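Local coordinates for protein beta-fructofuranosidase (Bifidobacterium adolescentis, PDB 6NOB) that probably hydrolyses terminal, non-reducing beta-D-fructofuranosides such as sucrose, releasing fructose, at residues A214-L219 and L242-V247; G134-Q139 and A199-E204. All coordinates share one frame; numbering follows the deposited sequence.

Contact 1: A214-L219 and L242-V247; sequences ANAIRL and LCEDGV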
loop_
_atom_site.group_PDB
_atom_site.type_symbol
_atom_site.label_atom_id
_atom_site.label_comp_id
_atom_site.label_asym_id
_atom_site.label_seq_id
_atom_site.Cartn_x
_atom_site.Cartn_y
_atom_site.Cartn_z
ATOM N N ALA A 214 16.958 -18.451 1.769
ATOM C CA ALA A 214 17.723 -17.217 1.790
ATOM C C ALA A 214 18.388 -16.995 3.145
ATOM O O ALA A 214 17.975 -17.536 4.176
ATOM C CB ALA A 214 16.828 -16.024 1.446
ATOM N N ASN A 215 19.443 -16.180 3.126
ATOM C CA ASN A 215 20.139 -15.774 4.336
ATOM C C ASN A 215 19.847 -14.342 4.747
ATOM O O ASN A 215 20.115 -13.983 5.899
ATOM C CB ASN A 215 21.655 -15.940 4.159
ATOM C CG ASN A 215 22.077 -17.392 4.132
ATOM O OD1 ASN A 215 22.495 -17.911 3.096
ATOM N ND2 ASN A 215 21.961 -18.062 5.274
ATOM N N ALA A 216 19.309 -13.525 3.843
ATOM C CA ALA A 216 19.000 -12.135 4.139
ATOM C C ALA A 216 18.016 -11.617 3.100
ATOM O O ALA A 216 17.875 -12.185 2.013
ATOM C CB ALA A 216 20.262 -11.266 4.158
ATOM N N ILE A 217 17.331 -10.536 3.458
ATOM C CA ILE A 217 16.508 -9.772 2.526
ATOM C C ILE A 217 17.318 -8.566 2.078
ATOM O O ILE A 217 17.767 -7.769 2.912
ATOM C CB ILE A 217 15.187 -9.316 3.167
ATOM C CG1 ILE A 217 14.425 -10.482 3.788
ATOM C CG2 ILE A 217 14.319 -8.599 2.140
ATOM C CD1 ILE A 217 13.255 -10.027 4.646
ATOM N N ARG A 218 17.506 -8.419 0.772
ATOM C CA ARG A 218 18.077 -7.201 0.220
ATOM C C ARG A 218 16.948 -6.293 -0.246
ATOM O O ARG A 218 16.092 -6.707 -1.035
ATOM C CB ARG A 218 19.036 -7.486 -0.938
ATOM C CG ARG A 218 19.655 -6.212 -1.504
ATOM C CD ARG A 218 20.919 -6.469 -2.310
ATOM N NE ARG A 218 22.031 -6.949 -1.491
ATOM C CZ ARG A 218 22.743 -6.186 -0.667
ATOM N NH1 ARG A 218 22.452 -4.896 -0.527
ATOM N NH2 ARG A 218 23.742 -6.714 0.028
ATOM N N LEU A 219 16.948 -5.062 0.247
ATOM C CA LEU A 219 15.942 -4.077 -0.110
ATOM C C LEU A 219 16.557 -3.023 -1.012
ATOM O O LEU A 219 17.715 -2.639 -0.833
ATOM C CB LEU A 219 15.349 -3.428 1.139
ATOM C CG LEU A 219 14.755 -4.541 2.000
ATOM C CD1 LEU A 219 15.342 -4.527 3.400
ATOM C CD2 LEU A 219 13.241 -4.458 2.019
ATOM N N LEU A 242 20.410 -4.429 3.804
ATOM C CA LEU A 242 20.101 -5.818 4.104
ATOM C C LEU A 242 19.306 -5.924 5.394
ATOM O O LEU A 242 19.551 -5.181 6.349
ATOM C CB LEU A 242 21.371 -6.658 4.243
ATOM C CG LEU A 242 22.115 -7.027 2.967
ATOM C CD1 LEU A 242 23.365 -7.812 3.326
ATOM C CD2 LEU A 242 21.213 -7.834 2.054
ATOM N N CYS A 243 18.352 -6.850 5.404
ATOM C CA CYS A 243 17.788 -7.410 6.629
ATOM C C CYS A 243 18.327 -8.828 6.769
ATOM O O CYS A 243 17.911 -9.732 6.041
ATOM C CB CYS A 243 16.268 -7.404 6.604
ATOM S SG CYS A 243 15.592 -7.843 8.206
ATOM N N GLU A 244 19.246 -9.023 7.712
ATOM C CA GLU A 244 19.910 -10.311 7.857
ATOM C C GLU A 244 19.201 -11.247 8.825
ATOM O O GLU A 244 19.293 -12.470 8.666
ATOM C CB GLU A 244 21.356 -10.104 8.310
ATOM C CG GLU A 244 22.183 -9.290 7.328
ATOM C CD GLU A 244 23.565 -8.967 7.855
ATOM O OE1 GLU A 244 24.060 -7.850 7.583
ATOM O OE2 GLU A 244 24.159 -9.829 8.537
ATOM N N ASP A 245 18.492 -10.717 9.821
ATOM C CA ASP A 245 17.836 -11.550 10.820
ATOM C C ASP A 245 16.314 -11.461 10.766
ATOM O O ASP A 245 15.641 -11.971 11.666
ATOM C CB ASP A 245 18.347 -11.198 12.223
ATOM C CG ASP A 245 18.001 -9.776 12.648
ATOM O OD1 ASP A 245 17.340 -9.042 11.880
ATOM O OD2 ASP A 245 18.396 -9.395 13.772
ATOM N N GLY A 246 15.756 -10.833 9.735
ATOM C CA GLY A 246 14.318 -10.710 9.617
ATOM C C GLY A 246 13.697 -9.573 10.399
ATOM O O GLY A 246 12.477 -9.380 10.309
ATOM N N VAL A 247 14.488 -8.808 11.155
ATOM C CA VAL A 247 13.948 -7.754 12.010
ATOM C C VAL A 247 14.709 -6.445 11.818
ATOM O O VAL A 247 14.110 -5.406 11.522
ATOM C CB VAL A 247 13.969 -8.183 13.490
ATOM C CG1 VAL A 247 13.520 -7.037 14.381
ATOM C CG2 VAL A 247 13.092 -9.405 13.708
#
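R218 lays its guanidinium against L242 across an antiparallel beta hairpin, part of a four-stranded blade of the beta-propeller expected of family 32. The two residues form a non-hydrogen-bonded pair. Chi1 of R218 (-179°) sends CG away from the backbone N, and the bend at chi3 (-67°) turns the chain at NE, the two side chains crossing obliquely. The isobutyl group of L242 comes over one face of the guanidinium: its CD2 stands 3.4 Å above that plane, displaced toward the rim, and its CG lies 3.4 Å from NH2 of R218. Arginine suits the place because its flat group packs on leucine while NH2 forms a salt bridge with D206 and NH1 a hydrogen bond with T240. An alanine here would probably leave D206 without its cationic mate and the L242 methyls without their flat cover. On the other face, I217 and C243 meet CB to CB at 4.1 Å, small and branched groups that fit the interior, where I217 also touches C136 and F138. Next along, A216 sets its CB in van der Waals contact with C243 O (3.4 Å), small enough where the strands lie close; with N215 it faces V202 in a classic beta bulge. I217 N reaches C243 O at 2.8 Å. C243 N returns to I217 O at 2.7 Å. The same I217 O takes a CA-H...O contact from L242 CA at 3.3 Å.

Contact 2: G134-Q139 and A199-E204; sequences GLCQFQ and AVTVDE
G134 and A199 bring their CA atoms to 4.3 Å where strands 134-138 and 199-202, running in broadly the same direction at 31° to each other, come close before F138 and T201 draw further apart. The methyl of A199 points toward the other strand and rests 3.5 Å from G134 O; G134 has positive phi, which favours glycine. The same methyl meets C136, with CB to CB at 4.0 Å. C136 in turn lies with its CB beside CG2 of T201. Chi1 of 62° puts OG1 of T201 between the backbone N and the carbonyl carbon, where it hydrogen-bonds to V209 O. CG2 is thereby left to meet Q137 O at 3.5 Å and, obliquely, CD1 of F138 at 4.2 Å. Threonine therefore suits a boundary place, offering its methyl to one strand and its hydroxyl to the loop that follows its own. Two waters join the backbones. One donates to both L135 O and A199 O, at 2.8 Å and 2.7 Å; the other lies by L135 O and accepts from A199 N. A direct backbone bond, G134 with G197, lies just upstream, but between 134-139 and 199-204 small apolar groups make the contact, and L135 O and both A199 N and A199 O are met by water.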
loop_
_atom_site.group_PDB
_atom_site.type_symbol
_atom_site.label_atom_id
_atom_site.label_comp_id
_atom_site.label_asym_id
_atom_site.label_seq_id
_atom_site.Cartn_x
_atom_site.Cartn_y
_atom_site.Cartn_z
ATOM N N GLY A 134 8.837 -3.764 0.195
ATOM C CA GLY A 134 9.685 -4.899 0.549
ATOM C C GLY A 134 8.960 -6.223 0.639
ATOM O O GLY A 134 9.278 -7.045 1.506
ATOM N N LEU A 135 7.994 -6.447 -0.245
ATOM C CA LEU A 135 7.210 -7.674 -0.198
ATOM C C LEU A 135 8.062 -8.870 -0.599
ATOM O O LEU A 135 8.742 -8.846 -1.630
ATOM C CB LEU A 135 5.991 -7.554 -1.111
ATOM C CG LEU A 135 5.048 -6.418 -0.720
ATOM C CD1 LEU A 135 3.908 -6.296 -1.707
ATOM C CD2 LEU A 135 4.521 -6.642 0.687
ATOM N N CYS A 136 8.027 -9.916 0.222
ATOM C CA CYS A 136 8.783 -11.132 -0.045
ATOM C C CYS A 136 8.332 -12.223 0.911
ATOM O O CYS A 136 7.684 -11.957 1.928
ATOM C CB CYS A 136 10.294 -10.893 0.076
ATOM S SG CYS A 136 10.882 -10.439 1.716
ATOM N N GLN A 137 8.645 -13.461 0.544
ATOM C CA GLN A 137 8.620 -14.585 1.468
ATOM C C GLN A 137 10.058 -14.857 1.879
ATOM O O GLN A 137 10.923 -15.042 1.018
ATOM C CB GLN A 137 7.990 -15.826 0.835
ATOM C CG GLN A 137 7.732 -16.943 1.834
ATOM C CD GLN A 137 6.783 -18.003 1.309
ATOM O OE1 GLN A 137 6.677 -18.215 0.100
ATOM N NE2 GLN A 137 6.090 -18.681 2.219
ATOM N N PHE A 138 10.320 -14.853 3.182
ATOM C CA PHE A 138 11.678 -14.983 3.695
ATOM C C PHE A 138 11.681 -15.957 4.861
ATOM O O PHE A 138 11.045 -15.698 5.887
ATOM C CB PHE A 138 12.231 -13.621 4.125
ATOM C CG PHE A 138 13.613 -13.685 4.694
ATOM C CD1 PHE A 138 14.686 -14.062 3.903
ATOM C CD2 PHE A 138 13.843 -13.363 6.021
ATOM C CE1 PHE A 138 15.963 -14.122 4.426
ATOM C CE2 PHE A 138 15.119 -13.421 6.551
ATOM C CZ PHE A 138 16.180 -13.798 5.753
ATOM N N GLN A 139 12.401 -17.068 4.699
ATOM C CA GLN A 139 12.579 -18.067 5.751
ATOM C C GLN A 139 11.237 -18.479 6.355
ATOM O O GLN A 139 11.047 -18.486 7.573
ATOM C CB GLN A 139 13.540 -17.558 6.830
ATOM C CG GLN A 139 15.004 -17.575 6.396
ATOM C CD GLN A 139 15.924 -16.836 7.352
ATOM O OE1 GLN A 139 15.492 -16.342 8.391
ATOM N NE2 GLN A 139 17.203 -16.757 7.000
ATOM N N ALA A 199 12.018 -5.820 -2.465
ATOM C CA ALA A 199 12.838 -6.789 -1.747
ATOM C C ALA A 199 13.295 -7.916 -2.664
ATOM O O ALA A 199 12.532 -8.396 -3.507
ATOM C CB ALA A 199 12.073 -7.389 -0.562
ATOM N N VAL A 200 14.544 -8.344 -2.480
ATOM C CA VAL A 200 15.092 -9.514 -3.157
ATOM C C VAL A 200 15.762 -10.388 -2.106
ATOM O O VAL A 200 16.707 -9.947 -1.440
ATOM C CB VAL A 200 16.094 -9.137 -4.261
ATOM C CG1 VAL A 200 16.617 -10.392 -4.949
ATOM C CG2 VAL A 200 15.453 -8.203 -5.272
ATOM N N THR A 201 15.273 -11.620 -1.950
ATOM C CA THR A 201 15.874 -12.562 -1.013
ATOM C C THR A 201 17.149 -13.142 -1.617
ATOM O O THR A 201 17.142 -13.633 -2.750
ATOM C CB THR A 201 14.893 -13.684 -0.658
ATOM O OG1 THR A 201 14.561 -14.435 -1.834
ATOM C CG2 THR A 201 13.618 -13.114 -0.044
ATOM N N VAL A 202 18.246 -13.081 -0.859
ATOM C CA VAL A 202 19.564 -13.473 -1.342
ATOM C C VAL A 202 20.213 -14.414 -0.331
ATOM O O VAL A 202 19.790 -14.519 0.820
ATOM C CB VAL A 202 20.479 -12.257 -1.600
ATOM C CG1 VAL A 202 19.893 -11.363 -2.682
ATOM C CG2 VAL A 202 20.698 -11.475 -0.312
ATOM N N ASP A 203 21.264 -15.101 -0.784
ATOM C CA ASP A 203 22.086 -15.910 0.102
ATOM C C ASP A 203 23.192 -15.035 0.696
ATOM O O ASP A 203 23.180 -13.809 0.563
ATOM C CB ASP A 203 22.623 -17.142 -0.635
ATOM C CG ASP A 203 23.607 -16.801 -1.755
ATOM O OD1 ASP A 203 23.987 -15.622 -1.922
ATOM O OD2 ASP A 203 24.007 -17.739 -2.479
ATOM N N GLU A 204 24.171 -15.657 1.354
ATOM C CA GLU A 204 25.203 -14.888 2.041
ATOM C C GLU A 204 26.178 -14.208 1.085
ATOM O O GLU A 204 26.915 -13.314 1.517
ATOM C CB GLU A 204 25.963 -15.785 3.023
ATOM C CG GLU A 204 27.049 -16.646 2.398
ATOM C CD GLU A 204 26.565 -18.041 2.034
ATOM O OE1 GLU A 204 25.349 -18.210 1.800
ATOM O OE2 GLU A 204 27.404 -18.967 1.988
HETATM O O HOH W 1 10.438 -10.160 -3.428
HETATM O O HOH W 2 9.286 -6.646 -3.356
#

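Overall arrangement
Following the chain from the N terminus, strand 127-138 comes first, and contact 2 closes a loop of 59 residues when strand 190-202 arrives beside its end. The chain then turns into strand 216-227, and contact 1 closes a hairpin with strand 235-243, with 22 residues between its segments, joining the strands at the end away from the turn. The two loops stand in series, neither nested nor crossed. They are nonetheless neighbours, with centres about 6 Å apart, because strands 190-202 and 216-227 adjoin in one sheet, where V200 N and R218 O are probably hydrogen-bonded. Contact 1 thus binds strands within that sheet, while contact 2 joins it to the sheet containing strand 127-138.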